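Local coordinates for protein inorganic pyrophosphatase (Coxiella burnetii, PDB 3TR4) that probably catalyses the magnesium-dependent hydrolysis of inorganic pyrophosphate to two phosphate ions, working as a homohexamer, at residues D15-I20 and M87-L92; V19-P24 and V79-G84. One frame throughout, in Å; residues are numbered along the deposited sequence.

Contact 1: D15-I20 and M87-L92; sequences DDFNVI and MRVRAL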
ATOM      1  N   ASP B  15     -10.202  30.928  10.456  1.00 33.74           N
ATOM      2  CA  ASP B  15      -8.814  30.860  10.000  1.00 33.28           C
ATOM      3  C   ASP B  15      -7.979  29.903  10.840  1.00 32.29           C
ATOM      4  O   ASP B  15      -6.783  29.740  10.605  1.00 31.72           O
ATOM      5  CB  ASP B  15      -8.166  32.244  10.026  1.00 44.10           C
ATOM      6  CG  ASP B  15      -8.641  33.130   8.896  1.00 48.07           C
ATOM      7  OD1 ASP B  15      -9.375  34.102   9.169  1.00 50.51           O
ATOM      8  OD2 ASP B  15      -8.281  32.852   7.731  1.00 55.43           O
ATOM      9  N   ASP B  16      -8.609  29.275  11.825  1.00 30.64           N
ATOM     10  CA  ASP B  16      -7.901  28.365  12.710  1.00 30.48           C
ATOM     11  C   ASP B  16      -8.881  27.569  13.553  1.00 31.45           C
ATOM     12  O   ASP B  16      -9.112  27.890  14.721  1.00 33.45           O
ATOM     13  CB  ASP B  16      -6.939  29.140  13.613  1.00 34.09           C
ATOM     14  CG  ASP B  16      -6.223  28.244  14.604  1.00 45.11           C
ATOM     15  OD1 ASP B  16      -6.202  27.013  14.392  1.00 48.07           O
ATOM     16  OD2 ASP B  16      -5.678  28.774  15.594  1.00 53.19           O
ATOM     17  N   PHE B  17      -9.459  26.532  12.958  1.00 20.71           N
ATOM     18  CA  PHE B  17     -10.402  25.697  13.685  1.00 25.16           C
ATOM     19  C   PHE B  17     -10.005  24.225  13.658  1.00 26.74           C
ATOM     20  O   PHE B  17      -9.130  23.818  12.893  1.00 23.94           O
ATOM     21  CB  PHE B  17     -11.843  25.921  13.197  1.00 22.63           C
ATOM     22  CG  PHE B  17     -12.076  25.575  11.747  1.00 19.74           C
ATOM     23  CD1 PHE B  17     -11.832  26.505  10.746  1.00 23.75           C
ATOM     24  CD2 PHE B  17     -12.587  24.336  11.390  1.00 19.86           C
ATOM     25  CE1 PHE B  17     -12.067  26.195   9.417  1.00 22.00           C
ATOM     26  CE2 PHE B  17     -12.828  24.020  10.062  1.00 20.49           C
ATOM     27  CZ  PHE B  17     -12.568  24.949   9.075  1.00 27.88           C
ATOM     28  N   ASN B  18     -10.640  23.436  14.518  1.00 27.85           N
ATOM     29  CA  ASN B  18     -10.297  22.026  14.655  1.00 24.61           C
ATOM     30  C   ASN B  18     -11.107  21.122  13.740  1.00 23.92           C
ATOM     31  O   ASN B  18     -12.297  21.340  13.518  1.00 27.09           O
ATOM     32  CB  ASN B  18     -10.467  21.581  16.107  1.00 25.06           C
ATOM     33  CG  ASN B  18      -9.461  22.234  17.035  1.00 32.65           C
ATOM     34  OD1 ASN B  18      -8.349  22.566  16.624  1.00 32.25           O
ATOM     35  ND2 ASN B  18      -9.845  22.418  18.294  1.00 30.26           N
ATOM     36  N   VAL B  19     -10.450  20.098  13.211  1.00 22.61           N
ATOM     37  CA  VAL B  19     -11.135  19.092  12.418  1.00 22.77           C
ATOM     38  C   VAL B  19     -10.657  17.714  12.836  1.00 28.19           C
ATOM     39  O   VAL B  19      -9.454  17.476  12.971  1.00 26.13           O
ATOM     40  CB  VAL B  19     -10.888  19.288  10.910  1.00 25.52           C
ATOM     41  CG1 VAL B  19     -11.381  18.083  10.129  1.00 24.85           C
ATOM     42  CG2 VAL B  19     -11.577  20.562  10.424  1.00 30.10           C
ATOM     43  N   ILE B  20     -11.602  16.815  13.070  1.00 24.52           N
ATOM     44  CA  ILE B  20     -11.271  15.420  13.301  1.00 25.46           C
ATOM     45  C   ILE B  20     -11.488  14.662  11.999  1.00 22.62           C
ATOM     46  O   ILE B  20     -12.593  14.636  11.457  1.00 21.57           O
ATOM     47  CB  ILE B  20     -12.119  14.808  14.429  1.00 23.27           C
ATOM     48  CG1 ILE B  20     -11.771  15.470  15.766  1.00 25.07           C
ATOM     49  CG2 ILE B  20     -11.887  13.305  14.502  1.00 26.10           C
ATOM     50  CD1 ILE B  20     -12.657  15.047  16.925  1.00 33.02           C
HETATM   51  N   MSE B  87      -6.677  17.944  13.476  1.00 23.82           N
HETATM   52  CA  MSE B  87      -5.778  18.902  12.845  1.00 26.69           C
HETATM   53  C   MSE B  87      -6.372  20.304  12.823  1.00 27.74           C
HETATM   54  O   MSE B  87      -7.591  20.478  12.867  1.00 25.32           O
HETATM   55  CB  MSE B  87      -5.401  18.447  11.432  1.00 24.64           C
HETATM   56  CG  MSE B  87      -6.569  18.307  10.474  1.00 26.44           C
HETATM   57 SE   MSE B  87      -6.003  17.536   8.762  1.00 32.84          SE
HETATM   58  CE  MSE B  87      -4.657  18.864   8.268  1.00 16.93           C
ATOM     59  N   ARG B  88      -5.496  21.302  12.771  1.00 20.28           N
ATOM     60  CA  ARG B  88      -5.921  22.690  12.741  1.00 24.02           C
ATOM     61  C   ARG B  88      -5.908  23.195  11.305  1.00 24.54           C
ATOM     62  O   ARG B  88      -4.892  23.100  10.614  1.00 23.12           O
ATOM     63  CB  ARG B  88      -5.005  23.539  13.624  1.00 33.31           C
ATOM     64  CG  ARG B  88      -5.086  23.171  15.102  1.00 43.83           C
ATOM     65  CD  ARG B  88      -4.057  23.915  15.941  1.00 48.61           C
ATOM     66  NE  ARG B  88      -4.122  25.357  15.735  1.00 56.95           N
ATOM     67  CZ  ARG B  88      -3.080  26.106  15.388  1.00 60.94           C
ATOM     68  NH1 ARG B  88      -1.888  25.549  15.217  1.00 61.24           N
ATOM     69  NH2 ARG B  88      -3.226  27.412  15.216  1.00 62.02           N
ATOM     70  N   VAL B  89      -7.041  23.729  10.860  1.00 25.89           N
ATOM     71  CA  VAL B  89      -7.204  24.123   9.466  1.00 22.69           C
ATOM     72  C   VAL B  89      -7.754  25.537   9.325  1.00 21.55           C
ATOM     73  O   VAL B  89      -8.184  26.156  10.299  1.00 24.02           O
ATOM     74  CB  VAL B  89      -8.141  23.138   8.714  1.00 23.29           C
ATOM     75  CG1 VAL B  89      -7.612  21.720   8.812  1.00 19.99           C
ATOM     76  CG2 VAL B  89      -9.553  23.216   9.269  1.00 19.45           C
ATOM     77  N   ARG B  90      -7.723  26.046   8.099  1.00 20.06           N
ATOM     78  CA  ARG B  90      -8.278  27.353   7.782  1.00 26.08           C
ATOM     79  C   ARG B  90      -9.137  27.217   6.531  1.00 23.32           C
ATOM     80  O   ARG B  90      -8.762  26.512   5.594  1.00 23.34           O
ATOM     81  CB  ARG B  90      -7.156  28.375   7.568  1.00 25.44           C
ATOM     82  CG  ARG B  90      -6.098  27.929   6.570  1.00 29.03           C
ATOM     83  CD  ARG B  90      -4.932  28.912   6.497  1.00 29.09           C
ATOM     84  NE  ARG B  90      -3.931  28.484   5.523  1.00 23.69           N
ATOM     85  CZ  ARG B  90      -3.971  28.784   4.230  1.00 23.64           C
ATOM     86  NH1 ARG B  90      -4.963  29.522   3.750  1.00 22.62           N
ATOM     87  NH2 ARG B  90      -3.019  28.347   3.416  1.00 23.20           N
ATOM     88  N   ALA B  91     -10.287  27.881   6.516  1.00 25.59           N
ATOM     89  CA  ALA B  91     -11.237  27.734   5.412  1.00 28.59           C
ATOM     90  C   ALA B  91     -10.876  28.547   4.168  1.00 32.90           C
ATOM     91  O   ALA B  91     -10.303  29.632   4.259  1.00 31.19           O
ATOM     92  CB  ALA B  91     -12.649  28.075   5.874  1.00 24.65           C
ATOM     93  N   LEU B  92     -11.223  28.002   3.006  1.00 30.42           N
ATOM     94  CA  LEU B  92     -11.058  28.696   1.736  1.00 24.21           C
ATOM     95  C   LEU B  92     -12.425  29.048   1.170  1.00 28.11           C
ATOM     96  O   LEU B  92     -12.587  30.035   0.455  1.00 33.57           O
ATOM     97  CB  LEU B  92     -10.327  27.806   0.736  1.00 21.61           C
ATOM     98  CG  LEU B  92      -8.892  27.406   1.063  1.00 26.59           C
ATOM     99  CD1 LEU B  92      -8.360  26.488  -0.024  1.00 29.14           C
ATOM    100  CD2 LEU B  92      -8.012  28.643   1.208  1.00 28.02           C
TER

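Contact 2: V19-P24 and V79-G84; sequences VIIEIP and VPVQPG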
ATOM      1  N   VAL B  19     -10.450  20.098  13.211  1.00 22.61           N
ATOM      2  CA  VAL B  19     -11.135  19.092  12.418  1.00 22.77           C
ATOM      3  C   VAL B  19     -10.657  17.714  12.836  1.00 28.19           C
ATOM      4  O   VAL B  19      -9.454  17.476  12.971  1.00 26.13           O
ATOM      5  CB  VAL B  19     -10.888  19.288  10.910  1.00 25.52           C
ATOM      6  CG1 VAL B  19     -11.381  18.083  10.129  1.00 24.85           C
ATOM      7  CG2 VAL B  19     -11.577  20.562  10.424  1.00 30.10           C
ATOM      8  N   ILE B  20     -11.602  16.815  13.070  1.00 24.52           N
ATOM      9  CA  ILE B  20     -11.271  15.420  13.301  1.00 25.46           C
ATOM     10  C   ILE B  20     -11.488  14.662  11.999  1.00 22.62           C
ATOM     11  O   ILE B  20     -12.593  14.636  11.457  1.00 21.57           O
ATOM     12  CB  ILE B  20     -12.119  14.808  14.429  1.00 23.27           C
ATOM     13  CG1 ILE B  20     -11.771  15.470  15.766  1.00 25.07           C
ATOM     14  CG2 ILE B  20     -11.887  13.305  14.502  1.00 26.10           C
ATOM     15  CD1 ILE B  20     -12.657  15.047  16.925  1.00 33.02           C
ATOM     16  N   ILE B  21     -10.421  14.065  11.488  1.00 21.87           N
ATOM     17  CA  ILE B  21     -10.480  13.386  10.202  1.00 21.09           C
ATOM     18  C   ILE B  21     -11.156  12.027  10.345  1.00 24.13           C
ATOM     19  O   ILE B  21     -10.867  11.276  11.274  1.00 28.92           O
ATOM     20  CB  ILE B  21      -9.077  13.220   9.593  1.00 20.84           C
ATOM     21  CG1 ILE B  21      -8.470  14.593   9.287  1.00 20.63           C
ATOM     22  CG2 ILE B  21      -9.140  12.378   8.329  1.00 19.01           C
ATOM     23  CD1 ILE B  21      -9.241  15.390   8.250  1.00 24.05           C
ATOM     24  N   GLU B  22     -12.064  11.725   9.423  1.00 18.96           N
ATOM     25  CA  GLU B  22     -12.798  10.466   9.455  1.00 23.09           C
ATOM     26  C   GLU B  22     -12.452   9.597   8.250  1.00 24.05           C
ATOM     27  O   GLU B  22     -12.441   8.372   8.342  1.00 26.26           O
ATOM     28  CB  GLU B  22     -14.308  10.731   9.531  1.00 20.87           C
ATOM     29  CG  GLU B  22     -14.766  11.302  10.873  1.00 22.46           C
ATOM     30  CD  GLU B  22     -16.230  11.714  10.879  1.00 32.79           C
ATOM     31  OE1 GLU B  22     -16.692  12.297   9.875  1.00 37.36           O
ATOM     32  OE2 GLU B  22     -16.919  11.454  11.889  1.00 34.43           O
ATOM     33  N   ILE B  23     -12.156  10.243   7.124  1.00 22.51           N
ATOM     34  CA  ILE B  23     -11.826   9.544   5.886  1.00 20.20           C
ATOM     35  C   ILE B  23     -10.630  10.212   5.217  1.00 21.91           C
ATOM     36  O   ILE B  23     -10.664  11.410   4.952  1.00 25.24           O
ATOM     37  CB  ILE B  23     -13.001   9.600   4.891  1.00 21.16           C
ATOM     38  CG1 ILE B  23     -14.296   9.128   5.554  1.00 27.87           C
ATOM     39  CG2 ILE B  23     -12.682   8.791   3.639  1.00 21.35           C
ATOM     40  CD1 ILE B  23     -15.517   9.347   4.694  1.00 33.18           C
ATOM     41  N   PRO B  24      -9.575   9.437   4.926  1.00 22.73           N
ATOM     42  CA  PRO B  24      -8.369  10.011   4.322  1.00 22.72           C
ATOM     43  C   PRO B  24      -8.555  10.241   2.829  1.00 24.32           C
ATOM     44  O   PRO B  24      -9.387   9.572   2.213  1.00 18.83           O
ATOM     45  CB  PRO B  24      -7.334   8.913   4.539  1.00 26.22           C
ATOM     46  CG  PRO B  24      -8.135   7.655   4.447  1.00 27.18           C
ATOM     47  CD  PRO B  24      -9.479   7.971   5.054  1.00 23.53           C
ATOM     48  N   VAL B  79      -0.461  15.013   1.667  1.00 26.37           N
ATOM     49  CA  VAL B  79      -0.651  13.565   1.723  1.00 30.54           C
ATOM     50  C   VAL B  79      -1.803  13.203   2.662  1.00 28.94           C
ATOM     51  O   VAL B  79      -2.158  13.990   3.541  1.00 28.64           O
ATOM     52  CB  VAL B  79       0.633  12.844   2.169  1.00 28.21           C
ATOM     53  CG1 VAL B  79       1.743  13.059   1.155  1.00 27.50           C
ATOM     54  CG2 VAL B  79       1.056  13.344   3.529  1.00 28.13           C
ATOM     55  N   PRO B  80      -2.393  12.009   2.476  1.00 21.63           N
ATOM     56  CA  PRO B  80      -3.560  11.627   3.284  1.00 20.97           C
ATOM     57  C   PRO B  80      -3.268  11.654   4.787  1.00 24.05           C
ATOM     58  O   PRO B  80      -2.149  11.371   5.214  1.00 21.18           O
ATOM     59  CB  PRO B  80      -3.855  10.193   2.826  1.00 21.38           C
ATOM     60  CG  PRO B  80      -3.222  10.079   1.469  1.00 25.08           C
ATOM     61  CD  PRO B  80      -2.002  10.951   1.526  1.00 22.05           C
ATOM     62  N   VAL B  81      -4.279  12.005   5.576  1.00 23.70           N
ATOM     63  CA  VAL B  81      -4.173  12.005   7.032  1.00 25.91           C
ATOM     64  C   VAL B  81      -4.943  10.811   7.605  1.00 25.50           C
ATOM     65  O   VAL B  81      -6.030  10.482   7.128  1.00 27.61           O
ATOM     66  CB  VAL B  81      -4.739  13.311   7.632  1.00 24.70           C
ATOM     67  CG1 VAL B  81      -4.777  13.237   9.151  1.00 21.51           C
ATOM     68  CG2 VAL B  81      -3.922  14.518   7.167  1.00 24.46           C
ATOM     69  N   GLN B  82      -4.384  10.165   8.626  1.00 24.33           N
ATOM     70  CA  GLN B  82      -5.009   8.986   9.232  1.00 25.12           C
ATOM     71  C   GLN B  82      -6.333   9.314   9.930  1.00 16.19           C
ATOM     72  O   GLN B  82      -6.418  10.282  10.682  1.00 24.54           O
ATOM     73  CB  GLN B  82      -4.044   8.327  10.228  1.00 30.99           C
ATOM     74  CG  GLN B  82      -4.657   7.216  11.085  1.00 35.98           C
ATOM     75  CD  GLN B  82      -3.638   6.544  11.991  1.00 34.45           C
ATOM     76  OE1 GLN B  82      -2.725   5.869  11.518  1.00 41.79           O
ATOM     77  NE2 GLN B  82      -3.787   6.729  13.298  1.00 32.82           N
ATOM     78  N   PRO B  83      -7.369   8.492   9.693  1.00 19.60           N
ATOM     79  CA  PRO B  83      -8.660   8.696  10.361  1.00 20.38           C
ATOM     80  C   PRO B  83      -8.492   8.719  11.873  1.00 25.03           C
ATOM     81  O   PRO B  83      -7.720   7.922  12.409  1.00 26.10           O
ATOM     82  CB  PRO B  83      -9.462   7.454   9.961  1.00 22.21           C
ATOM     83  CG  PRO B  83      -8.840   6.984   8.704  1.00 27.95           C
ATOM     84  CD  PRO B  83      -7.378   7.301   8.826  1.00 23.96           C
ATOM     85  N   GLY B  84      -9.204   9.616  12.547  1.00 22.42           N
ATOM     86  CA  GLY B  84      -9.162   9.687  13.996  1.00 25.34           C
ATOM     87  C   GLY B  84      -8.232  10.773  14.496  1.00 26.87           C
ATOM     88  O   GLY B  84      -8.188  11.068  15.690  1.00 30.63           O
TER

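Contact 1: D15-I20 and M87-L92
F17 and V19 pair with V89 and M87 on two neighbouring antiparallel strands of the curled sheet at the core of the pyrophosphatase fold. The backbone carries four hydrogen bonds in two reciprocal pairs. F17 N donates to V89 O and V89 N returns the bond to F17 O, at 2.9 Å. V19 and M87 are joined in the same way. N18 and R88 form the non-hydrogen-bonded pair between them. The strand axes run 124° apart, so the pairing is strongly twisted, and it ends at F17.

The apolar contacts lie on the face that carries F17, V19, M87 and V89. With CG between the backbone N and the carbonyl carbon, the F17 ring is carried over the V89 methyl CG2. This methyl is 3.6 Å from the ring centroid, in a CH-pi contact displaced toward CE2 and CZ. It also touches V19 CG2 at 3.5 Å. A91 N lies at the ring edge, 3.8 Å from F17 CE1, and A91 CB touches the same carbon. V73 packs on F17 and V19, and the F17 ring also meets that of F167.

The polar contact lies on the side of the sheet that carries N18 and R88. R88 bends at chi3, and its guanidinium meets the D16 carboxylate in a salt bridge. R88 NH2 donates to D16 OD2 at 2.8 Å in a nearly straight bond (174°). OD2 lies in the guanidinium plane, but the nitrogen stands above the carboxylate plane. The bond from R88 NE to D16 OD1 is weak, at 3.0 Å. The two planes are 72° apart, so this is not a flat two-pronged pair. The nearby guanidinium would be expected to favour ionised D16. One straight bond and one weak bond carry this partly exposed bridge, whereas the opposite face is held by apolar contacts among buried residues.

Contact 2: V19-P24 and V79-G84
I21 and G84 join the end of strand 16-23 to the loop that leads into strand 86-99. Just beyond I21, E22 and I23 form a classic beta bulge opposite Y57, a predicted substrate-binding residue. The segments run in roughly opposite directions, 140° apart end to end. One backbone hydrogen bond links them: G84 N donates to I21 O at 2.7 Å, nearly straight (175°), with the nitrogen tilted out of the carbonyl plane. P83 CA adds a CA-H...O contact to the same oxygen. G84 has a positive phi (99°), and its backbone angles leave no room for a CB beside P83 O, which fits the glycine.

The side chains are mostly apolar. I21 points toward the loop. Its CG1, anti to the carbonyl carbon, meets V81 CG1 at 3.9 Å, the two side chains crossing at about a right angle. Its other branch, CG2, is anti to the backbone N and lies against V81 O. P24 packs on two prolines of the loop. Its CB meets P80 CB at 4.1 Å, and its CD meets P83 CG at 3.8 Å. P24 CB also lies 3.3 Å from V81 O.

E22 points away from the loop, and its OE2 accepts a hydrogen bond from Y34 N. Q82 N bonds to Y32 OH of a second subunit, so the loop also lies at a subunit interface. E22 O is buried without a hydrogen-bond partner in the model, and P83 CB lies 3.5 Å from it.

In the fold
Contacts 1 and 2 follow one another along strand 16-23 and share V19 and I20. Their centres are 13 Å apart. The partner segments come in reverse order along the chain: the loop 79-84 precedes 87-92, near the start of strand 86-99. Loop and strand thus follow one another along strand 16-23, while strand 56-59 pairs with that strand too. The contacts meet at M87, whose SE packs on I21 CG1 and V81 CG2. Contact 1 lies within the curled sheet. In contact 2 the side chain of E22 is about 8 Å from the bound manganese. Both touch a second subunit, so one strand runs from the sheet core toward the metal site and the probable substrate-binding residues, and also reaches a subunit interface.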